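Long-range contacts in putative alcohol dehydrogenase (Sinorhizobium meliloti, PDB 4J6F), which is probably a zinc-binding, NAD(P)-dependent alcohol dehydrogenase of the medium-chain family: residues Ala70-Arg81 / Phe368-Val379; Glu132-Ile140 / Leu185-Leu193. All blocks are in the same frame, centred on the assembly; numbering follows the deposited sequence.

Contact 1: residues Ala70-Arg81 / Phe368-Val379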
loop_
_atom_site.group_PDB
_atom_site.type_symbol
_atom_site.label_atom_id
_atom_site.label_comp_id
_atom_site.label_asym_id
_atom_site.label_seq_id
_atom_site.Cartn_x
_atom_site.Cartn_y
_atom_site.Cartn_z
ATOM N N ALA A 70 14.472 11.385 -32.715
ATOM C CA ALA A 70 13.713 12.063 -31.648
ATOM C C ALA A 70 13.953 11.399 -30.294
ATOM O O ALA A 70 14.189 10.196 -30.234
ATOM C CB ALA A 70 12.221 12.063 -31.967
ATOM N N CYS A 71 13.894 12.182 -29.216
ATOM C CA CYS A 71 13.975 11.653 -27.849
ATOM C C CYS A 71 13.168 12.497 -26.856
ATOM O O CYS A 71 13.404 13.700 -26.720
ATOM C CB CYS A 71 15.427 11.554 -27.371
ATOM S SG CYS A 71 15.570 10.626 -25.819
ATOM N N GLY A 72 12.238 11.864 -26.150
ATOM C CA GLY A 72 11.318 12.594 -25.289
ATOM C C GLY A 72 11.873 12.808 -23.903
ATOM O O GLY A 72 12.556 11.942 -23.380
HETATM N N MSE A 73 11.561 13.959 -23.304
HETATM C CA MSE A 73 12.060 14.319 -21.965
HETATM C C MSE A 73 11.163 13.825 -20.847
HETATM O O MSE A 73 9.938 13.808 -20.977
HETATM C CB MSE A 73 12.203 15.829 -21.845
HETATM C CG MSE A 73 12.770 16.460 -23.107
HETATM SE SE MSE A 73 13.158 18.362 -22.735
HETATM C CE MSE A 73 14.790 18.169 -21.639
ATOM N N ASN A 74 11.781 13.424 -19.736
ATOM C CA ASN A 74 11.076 12.924 -18.554
ATOM C C ASN A 74 11.640 13.471 -17.244
ATOM O O ASN A 74 12.796 13.892 -17.177
ATOM C CB ASN A 74 11.139 11.400 -18.524
ATOM C CG ASN A 74 10.393 10.781 -19.670
ATOM O OD1 ASN A 74 9.158 10.788 -19.713
ATOM N ND2 ASN A 74 11.137 10.267 -20.627
ATOM N N ASN A 75 10.831 13.441 -16.191
ATOM C CA ASN A 75 11.291 13.899 -14.890
ATOM C C ASN A 75 12.593 13.240 -14.410
ATOM O O ASN A 75 13.466 13.887 -13.804
ATOM C CB ASN A 75 10.177 13.714 -13.872
ATOM C CG ASN A 75 9.135 14.800 -13.974
ATOM O OD1 ASN A 75 9.294 15.758 -14.720
ATOM N ND2 ASN A 75 8.068 14.664 -13.217
ATOM N N THR A 76 12.733 11.955 -14.708
ATOM C CA THR A 76 13.898 11.222 -14.270
ATOM C C THR A 76 15.196 11.828 -14.820
ATOM O O THR A 76 16.222 11.746 -14.160
ATOM C CB THR A 76 13.758 9.730 -14.590
ATOM O OG1 THR A 76 14.741 9.002 -13.865
ATOM C CG2 THR A 76 13.912 9.461 -16.080
ATOM N N ASP A 77 15.137 12.460 -16.004
ATOM C CA ASP A 77 16.264 13.242 -16.564
ATOM C C ASP A 77 16.818 14.200 -15.528
ATOM O O ASP A 77 18.024 14.237 -15.257
ATOM C CB ASP A 77 15.793 14.129 -17.722
ATOM C CG ASP A 77 15.324 13.349 -18.945
ATOM O OD1 ASP A 77 15.372 12.093 -18.948
ATOM O OD2 ASP A 77 14.898 14.032 -19.911
ATOM N N VAL A 78 15.893 14.985 -14.975
ATOM C CA VAL A 78 16.167 16.083 -14.072
ATOM C C VAL A 78 16.609 15.532 -12.728
ATOM O O VAL A 78 17.676 15.881 -12.230
ATOM C CB VAL A 78 14.911 16.975 -13.908
ATOM C CG1 VAL A 78 15.098 18.010 -12.815
ATOM C CG2 VAL A 78 14.586 17.679 -15.205
ATOM N N TRP A 79 15.802 14.654 -12.149
ATOM C CA TRP A 79 16.135 14.103 -10.840
ATOM C C TRP A 79 17.448 13.332 -10.797
ATOM O O TRP A 79 18.180 13.437 -9.813
ATOM C CB TRP A 79 14.981 13.284 -10.267
ATOM C CG TRP A 79 13.806 14.148 -9.883
ATOM C CD1 TRP A 79 13.837 15.430 -9.339
ATOM C CD2 TRP A 79 12.434 13.800 -9.989
ATOM N NE1 TRP A 79 12.554 15.887 -9.122
ATOM C CE2 TRP A 79 11.676 14.903 -9.506
ATOM C CE3 TRP A 79 11.764 12.668 -10.444
ATOM C CZ2 TRP A 79 10.282 14.890 -9.471
ATOM C CZ3 TRP A 79 10.368 12.655 -10.410
ATOM C CH2 TRP A 79 9.643 13.759 -9.923
ATOM N N VAL A 80 17.773 12.590 -11.852
ATOM C CA VAL A 80 19.068 11.915 -11.892
ATOM C C VAL A 80 20.190 12.954 -11.880
ATOM O O VAL A 80 21.164 12.804 -11.158
ATOM C CB VAL A 80 19.199 10.965 -13.096
ATOM C CG1 VAL A 80 20.643 10.562 -13.332
ATOM C CG2 VAL A 80 18.345 9.730 -12.889
ATOM N N ARG A 81 20.038 14.022 -12.657
ATOM C CA ARG A 81 21.067 15.048 -12.742
ATOM C C ARG A 81 21.237 15.728 -11.400
ATOM O O ARG A 81 22.358 15.902 -10.938
ATOM C CB ARG A 81 20.710 16.067 -13.810
ATOM C CG ARG A 81 21.781 17.105 -14.109
ATOM C CD ARG A 81 21.159 18.271 -14.857
ATOM N NE ARG A 81 20.472 19.131 -13.901
ATOM C CZ ARG A 81 19.298 19.723 -14.103
ATOM N NH1 ARG A 81 18.647 19.569 -15.243
ATOM N NH2 ARG A 81 18.773 20.480 -13.148
ATOM N N PHE A 368 11.151 22.429 -19.757
ATOM C CA PHE A 368 10.653 21.187 -19.176
ATOM C C PHE A 368 10.322 21.324 -17.696
ATOM O O PHE A 368 9.304 20.815 -17.239
ATOM C CB PHE A 368 11.644 20.060 -19.350
ATOM C CG PHE A 368 11.164 18.768 -18.779
ATOM C CD1 PHE A 368 10.220 18.009 -19.454
ATOM C CD2 PHE A 368 11.633 18.318 -17.551
ATOM C CE1 PHE A 368 9.760 16.820 -18.929
ATOM C CE2 PHE A 368 11.180 17.129 -17.013
ATOM C CZ PHE A 368 10.238 16.380 -17.706
HETATM N N MSE A 369 11.187 22.013 -16.955
HETATM C CA MSE A 369 11.023 22.151 -15.519
HETATM C C MSE A 369 9.900 23.099 -15.213
HETATM O O MSE A 369 9.247 22.962 -14.187
HETATM C CB MSE A 369 12.318 22.638 -14.892
HETATM C CG MSE A 369 13.335 21.518 -14.656
HETATM SE SE MSE A 369 15.133 22.273 -14.290
HETATM C CE MSE A 369 15.382 21.705 -12.426
ATOM N N ALA A 370 9.644 24.068 -16.084
ATOM C CA ALA A 370 8.586 25.051 -15.803
ATOM C C ALA A 370 7.192 24.429 -15.888
ATOM O O ALA A 370 6.296 24.818 -15.138
ATOM C CB ALA A 370 8.700 26.281 -16.700
ATOM N N LYS A 371 7.020 23.462 -16.793
ATOM C CA LYS A 371 5.738 22.774 -16.987
ATOM C C LYS A 371 4.584 23.674 -17.433
ATOM O O LYS A 371 3.424 23.381 -17.116
ATOM C CB LYS A 371 5.316 22.030 -15.721
ATOM C CG LYS A 371 6.386 21.158 -15.102
ATOM C CD LYS A 371 6.462 19.813 -15.768
ATOM C CE LYS A 371 7.209 18.851 -14.871
ATOM N NZ LYS A 371 8.114 17.969 -15.660
ATOM N N ASN A 372 4.889 24.756 -18.152
ATOM C CA ASN A 372 3.849 25.570 -18.790
ATOM C C ASN A 372 3.560 25.059 -20.182
ATOM O O ASN A 372 3.726 25.784 -21.174
ATOM C CB ASN A 372 4.240 27.035 -18.822
ATOM C CG ASN A 372 4.481 27.584 -17.441
ATOM O OD1 ASN A 372 3.688 27.364 -16.527
ATOM N ND2 ASN A 372 5.592 28.281 -17.269
ATOM N N PHE A 373 3.148 23.792 -20.235
ATOM C CA PHE A 373 2.841 23.078 -21.470
ATOM C C PHE A 373 2.081 21.802 -21.110
ATOM O O PHE A 373 2.027 21.410 -19.935
ATOM C CB PHE A 373 4.123 22.734 -22.242
ATOM C CG PHE A 373 5.010 21.761 -21.531
ATOM C CD1 PHE A 373 4.793 20.395 -21.640
ATOM C CD2 PHE A 373 6.054 22.206 -20.741
ATOM C CE1 PHE A 373 5.597 19.491 -20.976
ATOM C CE2 PHE A 373 6.869 21.303 -20.072
ATOM C CZ PHE A 373 6.635 19.943 -20.186
ATOM N N VAL A 374 1.505 21.154 -22.124
ATOM C CA VAL A 374 0.800 19.887 -21.926
ATOM C C VAL A 374 1.415 18.753 -22.734
ATOM O O VAL A 374 1.931 18.964 -23.826
ATOM C CB VAL A 374 -0.688 19.992 -22.273
ATOM C CG1 VAL A 374 -1.353 18.628 -22.105
ATOM C CG2 VAL A 374 -1.359 21.028 -21.387
ATOM N N GLY A 375 1.353 17.545 -22.182
ATOM C CA GLY A 375 1.960 16.388 -22.823
ATOM C C GLY A 375 3.469 16.382 -22.653
ATOM O O GLY A 375 3.974 16.548 -21.537
ATOM N N LYS A 376 4.195 16.169 -23.741
ATOM C CA LYS A 376 5.624 15.934 -23.650
ATOM C C LYS A 376 6.480 16.771 -24.588
ATOM O O LYS A 376 6.073 17.116 -25.681
ATOM C CB LYS A 376 5.912 14.448 -23.859
ATOM C CG LYS A 376 4.822 13.550 -23.301
ATOM C CD LYS A 376 5.352 12.279 -22.663
ATOM C CE LYS A 376 6.652 12.491 -21.917
ATOM N NZ LYS A 376 7.789 11.895 -22.659
ATOM N N LEU A 377 7.684 17.086 -24.130
ATOM C CA LEU A 377 8.679 17.788 -24.929
ATOM C C LEU A 377 9.622 16.762 -25.556
ATOM O O LEU A 377 9.990 15.754 -24.921
ATOM C CB LEU A 377 9.429 18.832 -24.096
ATOM C CG LEU A 377 8.580 19.905 -23.385
ATOM C CD1 LEU A 377 9.474 20.951 -22.739
ATOM C CD2 LEU A 377 7.569 20.601 -24.290
ATOM N N VAL A 378 9.965 17.004 -26.821
ATOM C CA VAL A 378 10.794 16.087 -27.611
ATOM C C VAL A 378 12.085 16.766 -28.078
ATOM O O VAL A 378 12.051 17.896 -28.596
ATOM C CB VAL A 378 10.028 15.573 -28.843
ATOM C CG1 VAL A 378 10.878 14.596 -29.626
ATOM C CG2 VAL A 378 8.717 14.938 -28.409
ATOM N N VAL A 379 13.213 16.079 -27.896
ATOM C CA VAL A 379 14.515 16.598 -28.326
ATOM C C VAL A 379 14.985 15.927 -29.617
ATOM O O VAL A 379 15.046 14.697 -29.691
ATOM C CB VAL A 379 15.570 16.432 -27.232
ATOM C CG1 VAL A 379 16.932 16.832 -27.760
ATOM C CG2 VAL A 379 15.201 17.273 -26.025
HETATM O O HOH W 1 8.337 15.814 -21.546
HETATM O O HOH W 2 7.234 9.190 -21.661
#

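Contact 2: residues Glu132-Ile140 / Leu185-Leu193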
loop_
_atom_site.group_PDB
_atom_site.type_symbol
_atom_site.label_atom_id
_atom_site.label_comp_id
_atom_site.label_asym_id
_atom_site.label_seq_id
_atom_site.Cartn_x
_atom_site.Cartn_y
_atom_site.Cartn_z
ATOM N N GLU A 132 15.125 -0.001 -40.512
ATOM C CA GLU A 132 13.874 -0.005 -39.768
ATOM C C GLU A 132 13.741 1.208 -38.860
ATOM O O GLU A 132 14.732 1.686 -38.302
ATOM C CB GLU A 132 13.766 -1.264 -38.930
ATOM C CG GLU A 132 13.123 -2.421 -39.656
ATOM C CD GLU A 132 13.314 -3.745 -38.938
ATOM O OE1 GLU A 132 13.553 -3.749 -37.707
ATOM O OE2 GLU A 132 13.231 -4.789 -39.613
ATOM N N ARG A 133 12.509 1.692 -38.725
ATOM C CA ARG A 133 12.175 2.776 -37.816
ATOM C C ARG A 133 11.742 2.133 -36.499
ATOM O O ARG A 133 10.734 1.414 -36.439
ATOM C CB ARG A 133 11.070 3.647 -38.422
ATOM C CG ARG A 133 10.865 5.000 -37.755
ATOM C CD ARG A 133 9.880 4.938 -36.581
ATOM N NE ARG A 133 8.545 4.406 -36.919
ATOM C CZ ARG A 133 7.460 5.147 -37.160
ATOM N NH1 ARG A 133 6.306 4.548 -37.446
ATOM N NH2 ARG A 133 7.516 6.477 -37.106
ATOM N N VAL A 134 12.523 2.368 -35.450
ATOM C CA VAL A 134 12.256 1.747 -34.159
ATOM C C VAL A 134 11.974 2.713 -33.010
ATOM O O VAL A 134 12.549 3.804 -32.916
ATOM C CB VAL A 134 13.367 0.768 -33.732
ATOM C CG1 VAL A 134 13.459 -0.383 -34.720
ATOM C CG2 VAL A 134 14.705 1.480 -33.570
HETATM N N MSE A 135 11.062 2.281 -32.150
HETATM C CA MSE A 135 10.845 2.888 -30.859
HETATM C C MSE A 135 11.590 2.050 -29.866
HETATM O O MSE A 135 11.359 0.844 -29.777
HETATM C CB MSE A 135 9.363 2.793 -30.580
HETATM C CG MSE A 135 8.989 3.627 -29.368
HETATM SE SE MSE A 135 7.154 3.118 -28.892
HETATM C CE MSE A 135 7.426 2.865 -26.960
ATOM N N VAL A 136 12.503 2.680 -29.130
ATOM C CA VAL A 136 13.299 2.007 -28.108
ATOM C C VAL A 136 12.496 1.739 -26.835
ATOM O O VAL A 136 11.847 2.644 -26.300
ATOM C CB VAL A 136 14.515 2.864 -27.729
ATOM C CG1 VAL A 136 15.211 2.311 -26.496
ATOM C CG2 VAL A 136 15.483 2.949 -28.894
ATOM N N ASP A 137 12.541 0.504 -26.345
ATOM C CA ASP A 137 12.083 0.220 -24.991
ATOM C C ASP A 137 13.259 0.524 -24.070
ATOM O O ASP A 137 14.270 -0.169 -24.101
ATOM C CB ASP A 137 11.659 -1.241 -24.852
ATOM C CG ASP A 137 11.383 -1.644 -23.409
ATOM O OD1 ASP A 137 11.507 -0.798 -22.489
ATOM O OD2 ASP A 137 11.037 -2.821 -23.194
ATOM N N PHE A 138 13.131 1.559 -23.255
ATOM C CA PHE A 138 14.250 2.018 -22.438
ATOM C C PHE A 138 14.653 1.046 -21.308
ATOM O O PHE A 138 15.702 1.230 -20.683
ATOM C CB PHE A 138 13.994 3.456 -21.912
ATOM C CG PHE A 138 13.061 3.538 -20.723
ATOM C CD1 PHE A 138 11.808 2.913 -20.729
ATOM C CD2 PHE A 138 13.427 4.263 -19.593
ATOM C CE1 PHE A 138 10.951 3.006 -19.638
ATOM C CE2 PHE A 138 12.569 4.362 -18.489
ATOM C CZ PHE A 138 11.324 3.738 -18.516
ATOM N N SER A 139 13.841 0.014 -21.060
ATOM C CA SER A 139 14.035 -0.864 -19.892
ATOM C C SER A 139 15.254 -1.754 -19.975
ATOM O O SER A 139 15.506 -2.358 -21.014
ATOM C CB SER A 139 12.834 -1.764 -19.691
ATOM O OG SER A 139 11.654 -1.005 -19.620
ATOM N N ILE A 140 16.014 -1.823 -18.882
ATOM C CA ILE A 140 16.986 -2.902 -18.683
ATOM C C ILE A 140 16.373 -3.766 -17.593
ATOM O O ILE A 140 16.267 -3.336 -16.460
ATOM C CB ILE A 140 18.367 -2.391 -18.240
ATOM C CG1 ILE A 140 18.866 -1.319 -19.197
ATOM C CG2 ILE A 140 19.364 -3.535 -18.154
ATOM C CD1 ILE A 140 19.937 -0.437 -18.586
ATOM N N LEU A 185 5.995 9.375 -31.990
ATOM C CA LEU A 185 6.312 8.104 -31.374
ATOM C C LEU A 185 7.215 8.250 -30.150
ATOM O O LEU A 185 7.200 7.402 -29.263
ATOM C CB LEU A 185 6.995 7.233 -32.417
ATOM C CG LEU A 185 6.778 5.732 -32.373
ATOM C CD1 LEU A 185 5.301 5.397 -32.228
ATOM C CD2 LEU A 185 7.345 5.147 -33.652
ATOM N N ALA A 186 8.003 9.319 -30.102
ATOM C CA ALA A 186 8.955 9.533 -29.006
ATOM C C ALA A 186 8.313 10.066 -27.720
ATOM O O ALA A 186 9.003 10.386 -26.749
ATOM C CB ALA A 186 10.066 10.462 -29.459
ATOM N N THR A 187 6.992 10.173 -27.706
ATOM C CA THR A 187 6.325 10.753 -26.558
ATOM C C THR A 187 5.972 9.676 -25.543
ATOM O O THR A 187 5.646 9.987 -24.412
ATOM C CB THR A 187 5.057 11.550 -26.964
ATOM O OG1 THR A 187 4.035 10.660 -27.433
ATOM C CG2 THR A 187 5.369 12.557 -28.052
ATOM N N PHE A 188 6.066 8.408 -25.934
ATOM C CA PHE A 188 5.373 7.347 -25.189
ATOM C C PHE A 188 6.125 6.592 -24.090
ATOM O O PHE A 188 5.613 6.470 -22.976
ATOM C CB PHE A 188 4.764 6.333 -26.146
ATOM C CG PHE A 188 3.642 6.874 -26.983
ATOM C CD1 PHE A 188 2.412 7.162 -26.421
ATOM C CD2 PHE A 188 3.800 7.039 -28.347
ATOM C CE1 PHE A 188 1.367 7.625 -27.202
ATOM C CE2 PHE A 188 2.759 7.501 -29.136
ATOM C CZ PHE A 188 1.536 7.793 -28.565
ATOM N N CYS A 189 7.329 6.096 -24.341
ATOM C CA CYS A 189 7.853 4.969 -23.564
ATOM C C CYS A 189 8.085 5.022 -22.035
ATOM O O CYS A 189 7.602 4.152 -21.338
ATOM C CB CYS A 189 9.155 4.510 -24.210
ATOM S SG CYS A 189 9.987 3.191 -23.326
ATOM N N CYS A 190 8.746 6.035 -21.494
ATOM C CA CYS A 190 8.892 6.148 -20.049
ATOM C C CYS A 190 7.582 6.437 -19.331
ATOM O O CYS A 190 7.185 5.664 -18.462
ATOM C CB CYS A 190 9.949 7.192 -19.676
ATOM S SG CYS A 190 10.226 7.375 -17.892
ATOM N N ALA A 191 6.900 7.526 -19.669
ATOM C CA ALA A 191 5.693 7.877 -18.915
ATOM C C ALA A 191 4.528 6.889 -19.085
ATOM O O ALA A 191 3.812 6.627 -18.111
ATOM C CB ALA A 191 5.246 9.297 -19.197
ATOM N N TYR A 192 4.349 6.337 -20.290
ATOM C CA TYR A 192 3.208 5.446 -20.550
ATOM C C TYR A 192 3.444 4.030 -20.021
ATOM O O TYR A 192 2.503 3.362 -19.579
ATOM C CB TYR A 192 2.768 5.464 -22.027
ATOM C CG TYR A 192 2.103 6.780 -22.436
ATOM C CD1 TYR A 192 2.838 7.970 -22.481
ATOM C CD2 TYR A 192 0.746 6.842 -22.762
ATOM C CE1 TYR A 192 2.246 9.168 -22.835
ATOM C CE2 TYR A 192 0.147 8.042 -23.124
ATOM C CZ TYR A 192 0.904 9.202 -23.156
ATOM O OH TYR A 192 0.347 10.423 -23.499
ATOM N N LEU A 193 4.691 3.581 -20.028
ATOM C CA LEU A 193 5.005 2.330 -19.373
ATOM C C LEU A 193 4.739 2.490 -17.882
ATOM O O LEU A 193 4.051 1.648 -17.279
ATOM C CB LEU A 193 6.458 1.925 -19.613
ATOM C CG LEU A 193 6.866 0.558 -19.062
ATOM C CD1 LEU A 193 5.982 -0.555 -19.604
ATOM C CD2 LEU A 193 8.321 0.279 -19.398
#

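Contact 1: residues Ala70-Arg81 / Phe368-Val379
Cys71 and Val379 form an antiparallel hydrogen-bonded pair that joins strand 63-72 to strand 376-380 in the mixed sheet of the GroES-like domain. Val379 N gives Cys71 O a nearly straight bond (2.7 Å), and Met73 N extends the pairing to Leu377 O (2.9 Å, 171° at the hydrogen). From there the Met73 side chain, a selenomethionine, runs into the contact. Its CB meets CD1 of Phe368 at 3.8 Å, its CG lies against Val379 CG2 at 3.9 Å, and its selenium reaches Leu377 CB, approaching the Phe368 ring obliquely in a Met-aromatic contact. CG of Phe368 is anti to the backbone N (chi1 -179°), which carries the ring from helix 361-370 to the start of helix 75-82; there Val78 CG2 touches the ring edge at CD2 (3.8 Å). With an alanine at Phe368, Met73 and Val78 would probably lose the ring that lies between them, opening a gap beneath the turn into helix 75-82. Met369 CE in turn touches Val78 CG1. Over one face of the ring, toward its rim, Lys371 bends at chi2 and chi4 to bring NZ to Asn75 OD1 (2.7 Å), in the carbonyl plane and on a lone pair.

Contact 2: residues Glu132-Ile140 / Leu185-Leu193
Cys189 SG accepts the backbone N-H of Phe138 in an almost straight bond, 3.5 Å from N to SG with 174° at the hydrogen, and the same sulfur lies obliquely beside the Phe138 ring. One face of that ring receives the CB of Cys190, 4.2 Å from the centroid in a CH-pi contact, while Cys190 SG comes in obliquely. Leu193 CD2 meets the ring edge, 3.8 Å from Phe138 CE1, and touches Ser139 OG as well. Phe138 holds its CG between the backbone N and carbonyl carbon (chi1 79°), which turns the ring onto the first turn of helix 189-201. Further back along the strand, Met135, a selenomethionine, sets its CE 3.6 Å from Cys189 CB. Arg133 and Leu185 approach from opposite directions, and Leu185 CD2 sits over the centre of the guanidinium face, 3.5 Å from Arg133 CZ.

Around this shell, Asp137 fixes the bend beside Phe138: its OD1 accepts Ser139 N (2.9 Å) in an Asx turn and also Ser139 OG, the latter on the syn lone pair. The guanidinium is held by Leu180 O and a salt bridge to Asp182, and Cys190 N is bonded to Asp113. The Leu185-Phe188 segment is a type I turn leading toward helix 189-201. Together they pack a broken strand of the GroES-like domain's sheet against the helix that, as in medium-chain dehydrogenases generally, leads toward the Rossmann-type coenzyme domain.

How the contacts relate
The centres of the two contacts lie 14 Å apart, and both reach the same mixed sheet. Along the chain the order is 70-81, 132-140, 185-193, 368-379, so contact 2 is nested within the loop that contact 1 closes; that loop also contains the six-stranded parallel sheet of the Rossmann-type part, which follows 185-193. They touch directly: Asn74 ND2 packs on Cys190 CB at 3.4 Å, and Ala70 CB on Ala186 CB at 3.7 Å. Asp113 bridges them, its OD2 taking Lys376 and Asn74 and its OD1 the backbone N of Cys190. The returning C-terminal strand and the outgoing helix 189-201 are thereby tied to one region of the sheet.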